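Long-range contacts in extracellular solute-binding protein family 5 (Brucella melitensis, PDB 4ONY), which probably binds peptides or related solutes in the periplasm and hands them to an ABC transporter for uptake: residues 437-441 and 470-476; 572-577 and 589-593; 360-366 and 544-549; 108-112 and 179-183; 120-124 and 234-238. All blocks are in the same frame, centred on the assembly; numbering follows the deposited sequence.

Interaction 1. Residues 437-441 and 470-476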
# COMPACT_ATOMS: atom_id res chain seq x y z
N GLU A 437 -9.54 -0.73 -28.31
CA GLU A 437 -8.55 0.30 -27.99
C GLU A 437 -7.92 0.10 -26.61
O GLU A 437 -8.63 -0.13 -25.61
CB GLU A 437 -9.23 1.68 -28.02
CG GLU A 437 -8.35 2.86 -27.65
CD GLU A 437 -9.16 4.11 -27.52
OE1 GLU A 437 -9.69 4.40 -26.45
OE2 GLU A 437 -9.23 4.87 -28.50
N ILE A 438 -6.61 0.25 -26.52
CA ILE A 438 -5.94 0.38 -25.22
C ILE A 438 -5.59 1.86 -24.99
O ILE A 438 -4.78 2.44 -25.76
CB ILE A 438 -4.68 -0.47 -25.13
CG1 ILE A 438 -5.00 -1.95 -25.40
CG2 ILE A 438 -4.06 -0.33 -23.75
CD1 ILE A 438 -3.78 -2.85 -25.44
N MET A 439 -6.21 2.48 -23.98
CA MET A 439 -5.92 3.86 -23.63
C MET A 439 -4.72 3.85 -22.67
O MET A 439 -4.77 3.23 -21.56
CB MET A 439 -7.11 4.54 -22.98
CG MET A 439 -6.90 6.04 -22.68
SD MET A 439 -8.36 6.95 -22.07
CE MET A 439 -8.63 6.10 -20.45
N THR A 440 -3.66 4.53 -23.08
CA THR A 440 -2.41 4.57 -22.29
C THR A 440 -2.06 5.98 -21.82
O THR A 440 -2.44 6.96 -22.46
CB THR A 440 -1.25 4.09 -23.13
OG1 THR A 440 -1.24 4.79 -24.37
CG2 THR A 440 -1.38 2.65 -23.40
N ARG A 441 -1.35 6.09 -20.70
CA ARG A 441 -1.04 7.46 -20.18
C ARG A 441 0.38 7.92 -20.36
O ARG A 441 0.66 9.07 -20.00
CB ARG A 441 -1.35 7.69 -18.71
CG ARG A 441 -1.80 6.55 -17.86
CD ARG A 441 -1.47 6.88 -16.41
NE ARG A 441 -2.48 6.40 -15.46
CZ ARG A 441 -3.30 7.17 -14.73
NH1 ARG A 441 -3.28 8.52 -14.78
NH2 ARG A 441 -4.17 6.58 -13.91
N ASP A 470 -2.78 13.28 -19.00
CA ASP A 470 -3.31 12.92 -17.70
C ASP A 470 -4.73 13.43 -17.39
O ASP A 470 -5.57 12.66 -16.93
CB ASP A 470 -2.36 13.33 -16.58
CG ASP A 470 -2.84 12.83 -15.22
OD1 ASP A 470 -2.98 11.59 -15.04
OD2 ASP A 470 -3.17 13.68 -14.36
N ALA A 471 -5.00 14.71 -17.58
CA ALA A 471 -6.32 15.23 -17.24
C ALA A 471 -7.44 14.59 -18.11
O ALA A 471 -8.49 14.27 -17.62
CB ALA A 471 -6.33 16.74 -17.36
N GLN A 472 -7.20 14.45 -19.41
CA GLN A 472 -8.19 13.85 -20.28
C GLN A 472 -8.34 12.36 -19.94
O GLN A 472 -9.43 11.82 -20.03
CB GLN A 472 -7.81 14.00 -21.78
CG GLN A 472 -7.90 15.44 -22.31
CD GLN A 472 -6.60 16.22 -22.16
OE1 GLN A 472 -5.77 15.98 -21.26
NE2 GLN A 472 -6.42 17.18 -23.05
N TYR A 473 -7.23 11.71 -19.59
CA TYR A 473 -7.26 10.30 -19.17
C TYR A 473 -8.21 10.13 -17.93
O TYR A 473 -9.11 9.26 -17.91
CB TYR A 473 -5.83 9.83 -18.88
CG TYR A 473 -5.69 8.39 -18.52
CD1 TYR A 473 -5.94 7.95 -17.21
CD2 TYR A 473 -5.26 7.47 -19.45
CE1 TYR A 473 -5.80 6.62 -16.87
CE2 TYR A 473 -5.11 6.15 -19.11
CZ TYR A 473 -5.41 5.72 -17.83
OH TYR A 473 -5.23 4.41 -17.48
N GLN A 474 -8.01 10.96 -16.92
CA GLN A 474 -8.87 10.92 -15.71
C GLN A 474 -10.33 11.24 -16.00
O GLN A 474 -11.22 10.69 -15.39
CB GLN A 474 -8.38 11.90 -14.65
CG GLN A 474 -7.04 11.56 -14.07
CD GLN A 474 -7.03 10.26 -13.26
OE1 GLN A 474 -6.01 9.57 -13.24
NE2 GLN A 474 -8.14 9.95 -12.58
N GLN A 475 -10.58 12.16 -16.94
CA GLN A 475 -11.97 12.43 -17.39
C GLN A 475 -12.62 11.13 -17.93
O GLN A 475 -13.79 10.83 -17.62
CB GLN A 475 -12.03 13.55 -18.47
CG GLN A 475 -11.82 14.97 -17.95
CD GLN A 475 -11.77 16.02 -19.08
OE1 GLN A 475 -11.63 15.70 -20.25
NE2 GLN A 475 -11.83 17.26 -18.71
N ARG A 476 -11.88 10.37 -18.70
CA ARG A 476 -12.38 9.08 -19.25
C ARG A 476 -12.50 7.96 -18.20
O ARG A 476 -13.42 7.12 -18.27
CB ARG A 476 -11.53 8.70 -20.48
CG ARG A 476 -11.84 9.64 -21.66
CD ARG A 476 -11.07 9.35 -22.93
NE ARG A 476 -11.38 8.01 -23.43
CZ ARG A 476 -10.85 7.47 -24.54
NH1 ARG A 476 -9.92 8.13 -25.22
NH2 ARG A 476 -11.19 6.22 -24.92
O HOH W 1 -10.07 7.37 -27.83
O HOH W 2 -3.72 2.96 -19.11
O HOH W 3 -5.32 3.56 -14.78
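The Tyr-473 ring is held between two aliphatic groups, Met-439 CE from strand 435-440 and Arg-441 CG from the loop residue just after it: Met-439 CE lies 4.0 Å from its centroid, 21° off the normal, and Arg-441 CG lies 3.8 Å from the centroid over the opposite face, 20° off the normal. The Met-439 sulfur sits obliquely 4.8 Å from the centroid, a Met-aromatic contact. Charge pairs flank this layer. Arg-476 NH2 donates to Glu-437 OE1 at 2.8 Å within a salt bridge, and water 1 links Glu-437 OE2 to Arg-476 NH1. Arg-441 NH1 forms a salt bridge with Asp-470 OD1 (3.1 Å) and a hydrogen bond to Gln-474 OE1 (3.3 Å). Water 2 joins Met-439 O to Tyr-473 OH, 2.7 Å from each. The axes run 10.1 Å apart at 129°. Strand 435-440 lies between parallel strands 462-467 and 484-489; helix 470-478, which links those two in a beta-alpha-beta crossover, covers the face bearing Met-439, whereas Thr-440 points away from it and meets helix 443-458 and Thr-467.

Interaction 2. Residues 572-577 and 589-593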
# COMPACT_ATOMS: atom_id res chain seq x y z
N ASP A 572 28.17 2.99 2.75
CA ASP A 572 28.43 2.01 3.79
C ASP A 572 28.54 2.59 5.22
O ASP A 572 28.63 1.85 6.15
CB ASP A 572 29.67 1.17 3.43
CG ASP A 572 30.94 1.92 3.51
OD1 ASP A 572 30.97 3.13 3.80
OD2 ASP A 572 31.95 1.28 3.29
N ARG A 573 28.50 3.91 5.35
CA ARG A 573 28.33 4.57 6.63
C ARG A 573 26.91 4.42 7.21
O ARG A 573 26.64 4.82 8.34
CB ARG A 573 28.66 6.04 6.51
CG ARG A 573 27.71 6.79 5.58
CD ARG A 573 28.22 8.18 5.32
NE ARG A 573 27.41 8.89 4.33
CZ ARG A 573 27.84 9.29 3.15
NH1 ARG A 573 29.06 9.03 2.74
NH2 ARG A 573 27.02 9.93 2.35
N ILE A 574 25.99 3.86 6.43
CA ILE A 574 24.66 3.55 6.91
C ILE A 574 24.50 2.06 7.06
O ILE A 574 24.81 1.34 6.10
CB ILE A 574 23.60 4.02 5.89
CG1 ILE A 574 23.74 5.53 5.60
CG2 ILE A 574 22.19 3.71 6.39
CD1 ILE A 574 23.64 6.41 6.81
N GLU A 575 24.00 1.59 8.22
CA GLU A 575 23.76 0.17 8.46
C GLU A 575 22.33 -0.13 8.90
O GLU A 575 21.57 0.79 9.23
CB GLU A 575 24.77 -0.34 9.48
CG GLU A 575 26.20 -0.21 8.93
CD GLU A 575 27.24 -0.81 9.86
OE1 GLU A 575 26.91 -1.09 11.03
OE2 GLU A 575 28.38 -1.01 9.43
N HIS A 576 21.98 -1.39 8.89
CA HIS A 576 20.64 -1.83 9.28
C HIS A 576 20.70 -3.19 9.96
O HIS A 576 21.70 -3.91 9.82
CB HIS A 576 19.71 -1.88 8.07
CG HIS A 576 20.17 -2.81 7.00
ND1 HIS A 576 20.12 -4.19 7.12
CD2 HIS A 576 20.69 -2.56 5.78
CE1 HIS A 576 20.60 -4.75 6.03
NE2 HIS A 576 20.94 -3.78 5.20
N PRO A 577 19.63 -3.54 10.69
CA PRO A 577 19.63 -4.87 11.29
C PRO A 577 19.70 -5.98 10.26
O PRO A 577 19.21 -5.80 9.14
CB PRO A 577 18.30 -4.94 12.04
CG PRO A 577 17.85 -3.55 12.20
CD PRO A 577 18.43 -2.79 11.04
N ALA A 589 14.72 1.88 11.80
CA ALA A 589 15.59 1.00 12.54
C ALA A 589 17.05 1.04 12.04
O ALA A 589 17.94 0.35 12.60
CB ALA A 589 15.05 -0.41 12.44
N TRP A 590 17.33 1.83 10.99
CA TRP A 590 18.70 1.93 10.49
C TRP A 590 19.51 2.90 11.38
O TRP A 590 18.94 3.64 12.23
CB TRP A 590 18.70 2.39 9.01
CG TRP A 590 18.11 1.32 8.08
CD1 TRP A 590 17.25 0.34 8.43
CD2 TRP A 590 18.36 1.16 6.69
NE1 TRP A 590 16.92 -0.43 7.34
CE2 TRP A 590 17.59 0.06 6.25
CE3 TRP A 590 19.13 1.84 5.76
CZ2 TRP A 590 17.61 -0.39 4.95
CZ3 TRP A 590 19.13 1.42 4.44
CH2 TRP A 590 18.39 0.30 4.05
N TRP A 591 20.82 2.90 11.18
CA TRP A 591 21.74 3.72 11.98
C TRP A 591 22.98 4.12 11.19
O TRP A 591 23.19 3.69 10.03
CB TRP A 591 22.12 3.01 13.30
CG TRP A 591 22.95 1.76 13.17
CD1 TRP A 591 24.30 1.69 13.06
CD2 TRP A 591 22.48 0.42 13.11
NE1 TRP A 591 24.71 0.41 12.95
CE2 TRP A 591 23.61 -0.41 12.97
CE3 TRP A 591 21.22 -0.18 13.14
CZ2 TRP A 591 23.52 -1.81 12.91
CZ3 TRP A 591 21.13 -1.58 13.06
CH2 TRP A 591 22.26 -2.37 12.95
N HIS A 592 23.77 4.98 11.79
CA HIS A 592 25.01 5.44 11.22
C HIS A 592 26.12 4.67 11.90
O HIS A 592 26.09 4.49 13.12
CB HIS A 592 25.15 6.93 11.47
CG HIS A 592 26.18 7.59 10.61
ND1 HIS A 592 27.53 7.34 10.73
CD2 HIS A 592 26.05 8.48 9.61
CE1 HIS A 592 28.19 8.08 9.86
NE2 HIS A 592 27.31 8.78 9.17
N THR A 593 27.11 4.21 11.12
CA THR A 593 28.24 3.50 11.71
C THR A 593 29.04 4.43 12.61
O THR A 593 29.02 5.64 12.44
CB THR A 593 29.23 2.96 10.66
OG1 THR A 593 29.68 4.03 9.84
CG2 THR A 593 28.59 1.97 9.81
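A short two-stranded antiparallel ladder near the C-terminus joins these segments. Its hydrogen-bonded pair, Glu-575 with Trp-591, is satisfied both ways: Glu-575 N donates to Trp-591 O at 2.9 Å (168°), and Trp-591 N donates to Glu-575 O at 3.0 Å (163°). Ile-574 and His-592 form the adjoining non-hydrogen-bonded pair, CA atoms 4.7 Å apart. Beyond it, Arg-573 O accepts from Thr-593 N at 2.9 Å, with a weak addition from Thr-593 OG1 at 3.5 Å. Other groups turn elsewhere: Ile-574 O is met by Arg-570, Trp-590 O by Asn-248, and the Arg-573 guanidinium forms a salt bridge with Asp-273. Both imidazoles donate through ND1 to the next residue's carbonyl, His-576 ND1 to Pro-577 O (2.7 Å) and His-592 ND1 to Thr-593 O (2.8 Å); His-576 NE2 is bonded to Asp-300. The indole nitrogen is less well served, Trp-591 NE1 reaching Glu-575 OE1 only weakly at 3.3 Å, while Glu-575 CB lies over the indole face and Pro-577 CD packs 3.6 Å from Trp-591 CZ3.

Interaction 3. Residues 360-366 and 544-549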
# COMPACT_ATOMS: atom_id res chain seq x y z
N GLN A 360 0.80 -14.33 2.08
CA GLN A 360 -0.04 -15.43 2.53
C GLN A 360 -1.49 -15.33 2.04
O GLN A 360 -2.19 -16.34 2.06
CB GLN A 360 -0.05 -15.53 4.06
CG GLN A 360 1.22 -16.14 4.64
CD GLN A 360 1.39 -17.63 4.29
OE1 GLN A 360 0.47 -18.44 4.46
NE2 GLN A 360 2.55 -17.98 3.78
N LEU A 361 -1.96 -14.13 1.66
CA LEU A 361 -3.32 -13.95 1.17
C LEU A 361 -3.53 -14.39 -0.28
O LEU A 361 -4.64 -14.44 -0.75
CB LEU A 361 -3.75 -12.50 1.35
CG LEU A 361 -3.74 -11.97 2.81
CD1 LEU A 361 -4.19 -10.51 2.90
CD2 LEU A 361 -4.62 -12.79 3.73
N SER A 362 -2.46 -14.68 -1.01
CA SER A 362 -2.57 -15.19 -2.36
C SER A 362 -3.13 -16.60 -2.37
O SER A 362 -2.66 -17.47 -1.60
CB SER A 362 -1.18 -15.26 -3.03
OG SER A 362 -1.25 -15.90 -4.29
N SER A 363 -4.08 -16.86 -3.28
CA SER A 363 -4.64 -18.19 -3.45
C SER A 363 -3.84 -19.10 -4.37
O SER A 363 -4.12 -20.33 -4.46
CB SER A 363 -6.04 -18.10 -4.03
OG SER A 363 -6.00 -17.57 -5.36
N VAL A 364 -2.88 -18.52 -5.09
CA VAL A 364 -2.20 -19.24 -6.18
C VAL A 364 -1.31 -20.38 -5.65
O VAL A 364 -0.57 -20.20 -4.71
CB VAL A 364 -1.40 -18.23 -7.03
CG1 VAL A 364 -0.57 -18.94 -8.10
CG2 VAL A 364 -2.37 -17.25 -7.66
N GLY A 365 -1.45 -21.57 -6.24
CA GLY A 365 -0.66 -22.73 -5.85
C GLY A 365 -1.12 -23.34 -4.52
O GLY A 365 -0.41 -24.13 -3.90
N ARG A 366 -2.29 -22.94 -4.06
CA ARG A 366 -2.90 -23.50 -2.84
C ARG A 366 -4.27 -24.08 -3.16
O ARG A 366 -5.15 -23.35 -3.66
CB ARG A 366 -3.06 -22.40 -1.81
CG ARG A 366 -1.76 -21.69 -1.48
CD ARG A 366 -1.99 -20.62 -0.46
NE ARG A 366 -0.73 -19.95 -0.19
CZ ARG A 366 0.17 -20.39 0.67
NH1 ARG A 366 -0.09 -21.46 1.46
NH2 ARG A 366 1.30 -19.74 0.81
N VAL A 544 -10.09 -14.07 2.19
CA VAL A 544 -9.38 -13.28 1.20
C VAL A 544 -8.91 -14.15 0.03
O VAL A 544 -9.00 -13.75 -1.13
CB VAL A 544 -8.19 -12.51 1.79
CG1 VAL A 544 -7.48 -11.72 0.70
CG2 VAL A 544 -8.66 -11.51 2.87
N ARG A 545 -8.38 -15.32 0.35
CA ARG A 545 -8.00 -16.24 -0.71
C ARG A 545 -9.22 -16.56 -1.62
O ARG A 545 -9.07 -16.64 -2.86
CB ARG A 545 -7.40 -17.51 -0.13
CG ARG A 545 -6.00 -17.29 0.45
CD ARG A 545 -5.43 -18.61 0.96
NE ARG A 545 -4.11 -18.44 1.55
CZ ARG A 545 -3.56 -19.28 2.40
NH1 ARG A 545 -4.12 -20.43 2.71
NH2 ARG A 545 -2.38 -19.00 2.89
N ALA A 546 -10.39 -16.74 -1.02
CA ALA A 546 -11.57 -17.04 -1.79
C ALA A 546 -11.92 -15.87 -2.71
O ALA A 546 -12.24 -16.10 -3.88
CB ALA A 546 -12.75 -17.39 -0.87
N LEU A 547 -11.78 -14.63 -2.21
CA LEU A 547 -11.97 -13.44 -3.05
C LEU A 547 -10.98 -13.48 -4.21
O LEU A 547 -11.37 -13.32 -5.37
CB LEU A 547 -11.82 -12.13 -2.25
CG LEU A 547 -11.98 -10.81 -3.05
CD1 LEU A 547 -13.30 -10.72 -3.80
CD2 LEU A 547 -11.88 -9.60 -2.15
N ASP A 548 -9.71 -13.75 -3.90
CA ASP A 548 -8.68 -13.85 -4.93
C ASP A 548 -9.09 -14.84 -6.02
O ASP A 548 -8.98 -14.55 -7.23
CB ASP A 548 -7.33 -14.23 -4.28
CG ASP A 548 -6.15 -14.06 -5.21
OD1 ASP A 548 -6.09 -13.03 -5.89
OD2 ASP A 548 -5.23 -14.90 -5.19
N ARG A 549 -9.60 -15.99 -5.61
CA ARG A 549 -9.96 -17.07 -6.55
C ARG A 549 -11.07 -16.63 -7.49
O ARG A 549 -11.02 -16.89 -8.69
CB ARG A 549 -10.39 -18.34 -5.84
CG ARG A 549 -9.28 -19.03 -5.04
CD ARG A 549 -9.73 -20.37 -4.45
NE ARG A 549 -8.88 -20.72 -3.32
CZ ARG A 549 -7.68 -21.29 -3.42
NH1 ARG A 549 -7.16 -21.68 -4.59
NH2 ARG A 549 -6.98 -21.43 -2.31
O HOH W 4 -0.48 -20.79 4.57
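This is a largely buried, polar loop-to-helix contact in which three side chains of helix 537-553 bind backbone groups of the loop between strand 350-351 and helix 370-376. The evidence lies in the acceptors and donors used. Arg-545 directs two nitrogens at one carbonyl, Gln-360 O, with NE at 2.9 Å and NH2 at 2.8 Å. One helical turn on, Arg-549 does the same with Arg-366 O, from NH1 at 2.8 Å and NH2 at 3.0 Å; its NE forms a salt bridge with Glu-372. Between them Asp-548 OD2 accepts from Ser-363 N at 3.0 Å (170°) and from Ser-363 OG at 2.8 Å, and it also meets Ser-354. Like charges are brought together as well: the Arg-366 guanidinium lies flat on that of Arg-545, centres 4.2 Å apart and planes at 9°. Water 4 bridges Gln-360 OE1 and Arg-545 NH2. The apolar share is small, with Leu-361 CB 3.9 Å from Val-544 CG1. The loop owes its shape to two local elements: an ST turn, in which Val-364 N donates to Ser-362 OG at 3.2 Å, and an overlapping type II beta turn from Ser-363 to Arg-366, with Arg-366 N to Ser-363 O at 3.2 Å and, as is typical of type II turns, a glycine of positive phi (75°), Gly-365, at its third position.

Interaction 4. Residues 108-112 and 179-183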
# COMPACT_ATOMS: atom_id res chain seq x y z
N ILE A 108 -10.58 -2.89 25.82
CA ILE A 108 -11.51 -2.85 24.70
C ILE A 108 -12.65 -3.86 24.89
O ILE A 108 -12.45 -4.93 25.43
CB ILE A 108 -10.78 -3.09 23.36
CG1 ILE A 108 -11.70 -2.77 22.18
CG2 ILE A 108 -10.26 -4.52 23.25
CD1 ILE A 108 -10.98 -2.70 20.85
N ASP A 109 -13.84 -3.48 24.44
CA ASP A 109 -15.02 -4.34 24.41
C ASP A 109 -14.80 -5.51 23.45
O ASP A 109 -14.38 -5.30 22.32
CB ASP A 109 -16.19 -3.47 23.91
CG ASP A 109 -17.51 -4.19 23.92
OD1 ASP A 109 -17.82 -4.89 24.90
OD2 ASP A 109 -18.21 -4.14 22.89
N PRO A 110 -15.12 -6.74 23.86
CA PRO A 110 -15.07 -7.87 22.88
C PRO A 110 -15.82 -7.57 21.59
O PRO A 110 -15.37 -7.92 20.53
CB PRO A 110 -15.74 -9.03 23.65
CG PRO A 110 -15.56 -8.70 25.09
CD PRO A 110 -15.57 -7.20 25.19
N GLU A 111 -16.98 -6.92 21.69
CA GLU A 111 -17.77 -6.55 20.52
C GLU A 111 -17.35 -5.21 19.92
O GLU A 111 -17.99 -4.73 19.02
CB GLU A 111 -19.27 -6.57 20.85
CG GLU A 111 -19.84 -7.99 21.04
CD GLU A 111 -19.61 -8.90 19.83
OE1 GLU A 111 -20.05 -8.58 18.71
OE2 GLU A 111 -18.94 -9.94 19.97
N ARG A 112 -16.30 -4.59 20.47
CA ARG A 112 -15.74 -3.34 19.95
C ARG A 112 -16.70 -2.14 19.89
O ARG A 112 -16.60 -1.31 19.01
CB ARG A 112 -15.06 -3.57 18.61
CG ARG A 112 -13.83 -4.45 18.82
CD ARG A 112 -12.86 -4.45 17.66
NE ARG A 112 -11.77 -5.34 17.93
CZ ARG A 112 -10.88 -5.78 17.04
NH1 ARG A 112 -10.94 -5.41 15.76
NH2 ARG A 112 -9.97 -6.64 17.40
N ARG A 179 -15.69 -3.21 13.23
CA ARG A 179 -14.66 -3.81 14.04
C ARG A 179 -13.28 -3.24 13.76
O ARG A 179 -12.46 -3.22 14.67
CB ARG A 179 -14.69 -5.33 13.90
CG ARG A 179 -15.89 -5.93 14.64
CD ARG A 179 -15.88 -7.45 14.57
NE ARG A 179 -14.72 -7.96 15.27
CZ ARG A 179 -14.57 -8.04 16.59
NH1 ARG A 179 -15.55 -7.73 17.45
NH2 ARG A 179 -13.43 -8.51 17.06
N GLU A 180 -13.04 -2.73 12.55
CA GLU A 180 -11.78 -2.03 12.26
C GLU A 180 -11.68 -0.64 12.91
O GLU A 180 -10.59 -0.19 13.22
CB GLU A 180 -11.60 -1.86 10.75
CG GLU A 180 -10.24 -1.31 10.33
CD GLU A 180 -10.28 -0.49 9.03
OE1 GLU A 180 -11.30 0.14 8.72
OE2 GLU A 180 -9.25 -0.43 8.36
N PHE A 181 -12.80 0.03 13.18
CA PHE A 181 -12.75 1.44 13.60
C PHE A 181 -11.89 1.74 14.83
O PHE A 181 -11.13 2.72 14.84
CB PHE A 181 -14.16 2.03 13.82
CG PHE A 181 -14.14 3.54 13.90
CD1 PHE A 181 -13.74 4.27 12.82
CD2 PHE A 181 -14.42 4.19 15.08
CE1 PHE A 181 -13.70 5.65 12.86
CE2 PHE A 181 -14.37 5.57 15.15
CZ PHE A 181 -14.01 6.31 14.03
N PRO A 182 -11.95 0.91 15.88
CA PRO A 182 -11.07 1.22 17.00
C PRO A 182 -9.61 1.18 16.63
O PRO A 182 -8.84 1.91 17.23
CB PRO A 182 -11.39 0.12 18.02
CG PRO A 182 -12.75 -0.34 17.66
CD PRO A 182 -12.85 -0.20 16.17
N MET A 183 -9.22 0.34 15.67
CA MET A 183 -7.86 0.36 15.15
C MET A 183 -7.47 1.75 14.62
O MET A 183 -6.29 2.13 14.69
CB MET A 183 -7.63 -0.66 14.02
CG MET A 183 -8.09 -2.09 14.31
SD MET A 183 -7.28 -2.87 15.71
CE MET A 183 -5.61 -3.00 15.08
O HOH W 5 -17.98 -6.79 17.01
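Two hydrogen bonds run in opposite directions between the segments. Arg-179 NH1 donates to Pro-110 O at 3.1 Å (172°), and Arg-112 NH1 donates to Arg-179 O at 2.9 Å (158°). Water 5 adds an indirect link, accepting from Arg-179 NH1 at 2.6 Å and donating to Glu-111 O at 2.9 Å. The two arginines also stack: their guanidinium centres are 4.3 Å apart with planes at 21°, and Arg-112 NE lies 3.7 Å from Arg-179 NH2. This pairing of like charges is offset by carbonyl acceptors, since Arg-112 NH2 is additionally bonded to Met-21 O. Apolar contact is modest, Ile-108 CD1 lying 4.0 Å from Pro-182 CB and Arg-112 CB 4.1 Å from Pro-182 CG. A type I beta turn from Asp-109 to Arg-112, closed by Arg-112 N to Asp-109 O at 2.8 Å, presents the Pro-110 carbonyl. That turn connects antiparallel strands 97-108 and 114-119, so the contact sets the end of this hairpin against the start of helix 181-187, with Leu-19 of strand 18-20 touching both Ile-108 and Met-183.

Interaction 5. Residues 120-124 and 234-238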
# COMPACT_ATOMS: atom_id res chain seq x y z
N ASN A 120 0.57 7.13 29.12
CA ASN A 120 1.79 6.94 29.86
C ASN A 120 2.11 8.22 30.65
O ASN A 120 2.11 9.32 30.07
CB ASN A 120 2.91 6.65 28.86
CG ASN A 120 4.18 6.20 29.54
OD1 ASN A 120 4.69 6.88 30.47
ND2 ASN A 120 4.72 5.08 29.09
N PRO A 121 2.33 8.11 31.96
CA PRO A 121 2.54 9.37 32.71
C PRO A 121 3.81 10.14 32.33
O PRO A 121 3.91 11.32 32.64
CB PRO A 121 2.59 8.93 34.16
CG PRO A 121 2.89 7.45 34.11
CD PRO A 121 2.28 6.93 32.83
N LYS A 122 4.76 9.50 31.67
CA LYS A 122 5.95 10.20 31.19
C LYS A 122 5.76 10.97 29.88
O LYS A 122 6.68 11.65 29.44
CB LYS A 122 7.07 9.20 30.93
CG LYS A 122 7.51 8.39 32.08
CD LYS A 122 8.48 7.32 31.57
CE LYS A 122 9.14 6.61 32.74
NZ LYS A 122 10.22 5.68 32.26
N ALA A 123 4.62 10.83 29.22
CA ALA A 123 4.47 11.40 27.87
C ALA A 123 4.55 12.93 27.92
O ALA A 123 3.83 13.53 28.68
CB ALA A 123 3.16 10.98 27.27
N LYS A 124 5.42 13.51 27.09
CA LYS A 124 5.62 14.96 27.01
C LYS A 124 5.76 15.42 25.56
O LYS A 124 6.35 14.73 24.71
CB LYS A 124 6.89 15.40 27.75
CG LYS A 124 6.92 15.03 29.22
CD LYS A 124 8.29 15.28 29.90
CE LYS A 124 9.39 14.21 29.62
NZ LYS A 124 9.27 12.82 30.29
N ASP A 234 15.71 14.75 25.04
CA ASP A 234 14.80 14.47 26.14
C ASP A 234 13.50 13.81 25.69
O ASP A 234 12.51 13.85 26.44
CB ASP A 234 14.44 15.78 26.86
CG ASP A 234 14.08 15.58 28.31
OD1 ASP A 234 14.56 14.66 28.99
OD2 ASP A 234 13.28 16.39 28.81
N TYR A 235 13.48 13.24 24.49
CA TYR A 235 12.31 12.52 23.96
C TYR A 235 11.73 11.60 25.06
O TYR A 235 12.42 10.76 25.59
CB TYR A 235 12.70 11.73 22.73
CG TYR A 235 11.63 10.75 22.26
CD1 TYR A 235 10.34 11.16 22.05
CD2 TYR A 235 11.93 9.42 22.07
CE1 TYR A 235 9.35 10.27 21.67
CE2 TYR A 235 10.95 8.53 21.64
CZ TYR A 235 9.67 8.96 21.45
OH TYR A 235 8.72 8.07 21.06
N TRP A 236 10.47 11.80 25.40
CA TRP A 236 9.82 11.12 26.49
C TRP A 236 9.78 9.58 26.32
O TRP A 236 9.80 8.86 27.31
CB TRP A 236 8.35 11.62 26.61
CG TRP A 236 7.46 11.00 25.56
CD1 TRP A 236 7.19 11.50 24.32
CD2 TRP A 236 6.71 9.78 25.68
NE1 TRP A 236 6.36 10.64 23.64
CE2 TRP A 236 6.04 9.58 24.44
CE3 TRP A 236 6.56 8.83 26.70
CZ2 TRP A 236 5.23 8.47 24.20
CZ3 TRP A 236 5.75 7.72 26.48
CH2 TRP A 236 5.10 7.54 25.24
N GLY A 237 9.73 9.11 25.06
CA GLY A 237 9.53 7.70 24.78
C GLY A 237 10.78 6.87 24.61
O GLY A 237 10.72 5.71 24.21
N LYS A 238 11.92 7.47 24.87
CA LYS A 238 13.21 6.85 24.53
C LYS A 238 13.38 5.47 25.16
O LYS A 238 14.08 4.67 24.62
CB LYS A 238 14.39 7.76 24.93
CG LYS A 238 14.57 7.81 26.41
CD LYS A 238 15.36 8.99 26.94
CE LYS A 238 16.18 9.72 25.89
NZ LYS A 238 17.04 10.65 26.68
O HOH W 6 8.85 14.38 24.36
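Asn-120 starts the first segment just after strand 114-119, and its CG lies 3.8 Å from Trp-236 CZ3. Its OD1 accepts from Lys-122 N at 2.9 Å (158°), which defines an Asx turn, while its carbonyl oxygen accepts from Ala-123 N at 3.1 Å, closing a type I beta turn from Asn-120 to Ala-123. Pro-121 occupies the second position of that turn and points away from the partner segment. Lys-122 contributes mainly backbone, its O lying 3.3 Å from Trp-236 CB, whereas its amine extends away from the contact. The following residue, Ala-123, meets the indole directly: its CB lies 4.0 Å from the centroid of the six-membered ring of Trp-236 and 10° off the normal, a CH-pi contact over the face. The docking therefore sets one beta turn against another, for Trp-236 belongs to a type I turn from Tyr-235 to Lys-238. It joins the end of a strand of the six-stranded antiparallel sheet to the loop that follows strand 226-231 of the mixed sheet. Leu-102 of strand 97-108 also touches the indole, and Gln-85 accepts from its NE1. Lys-124 closes the segment. Its NZ folds back to donate to Lys-122 O at 3.0 Å, and its O, 3.4 Å from Trp-236 CD1, is linked by water 6 (2.5 Å from Lys-124 O) to Trp-236 N, 3.2 Å from that water.

Interaction 1 is nested in the sequence loop closed by interaction 3, their centres 31 Å apart; helix 537-553 of interaction 3 leads to strand 557-562, part of the same mixed sheet as strand 435-440. Interactions 4 and 5 cross along the chain, their first segments bounding strand 114-119 at its two ends, with centres 27 Å apart. Both lie across the chain's centre from interaction 1, at about 41 and 50 Å between centres. The nearest atoms of interactions 2 and 5, and of 3 and 4, are about 12 Å apart. The bound ether contacts Gln-222, Gln-225, Arg-226, Tyr-256 and Tyr-257, none in these contacts, although segment 234-238 follows strand 226-231, which begins at Arg-226.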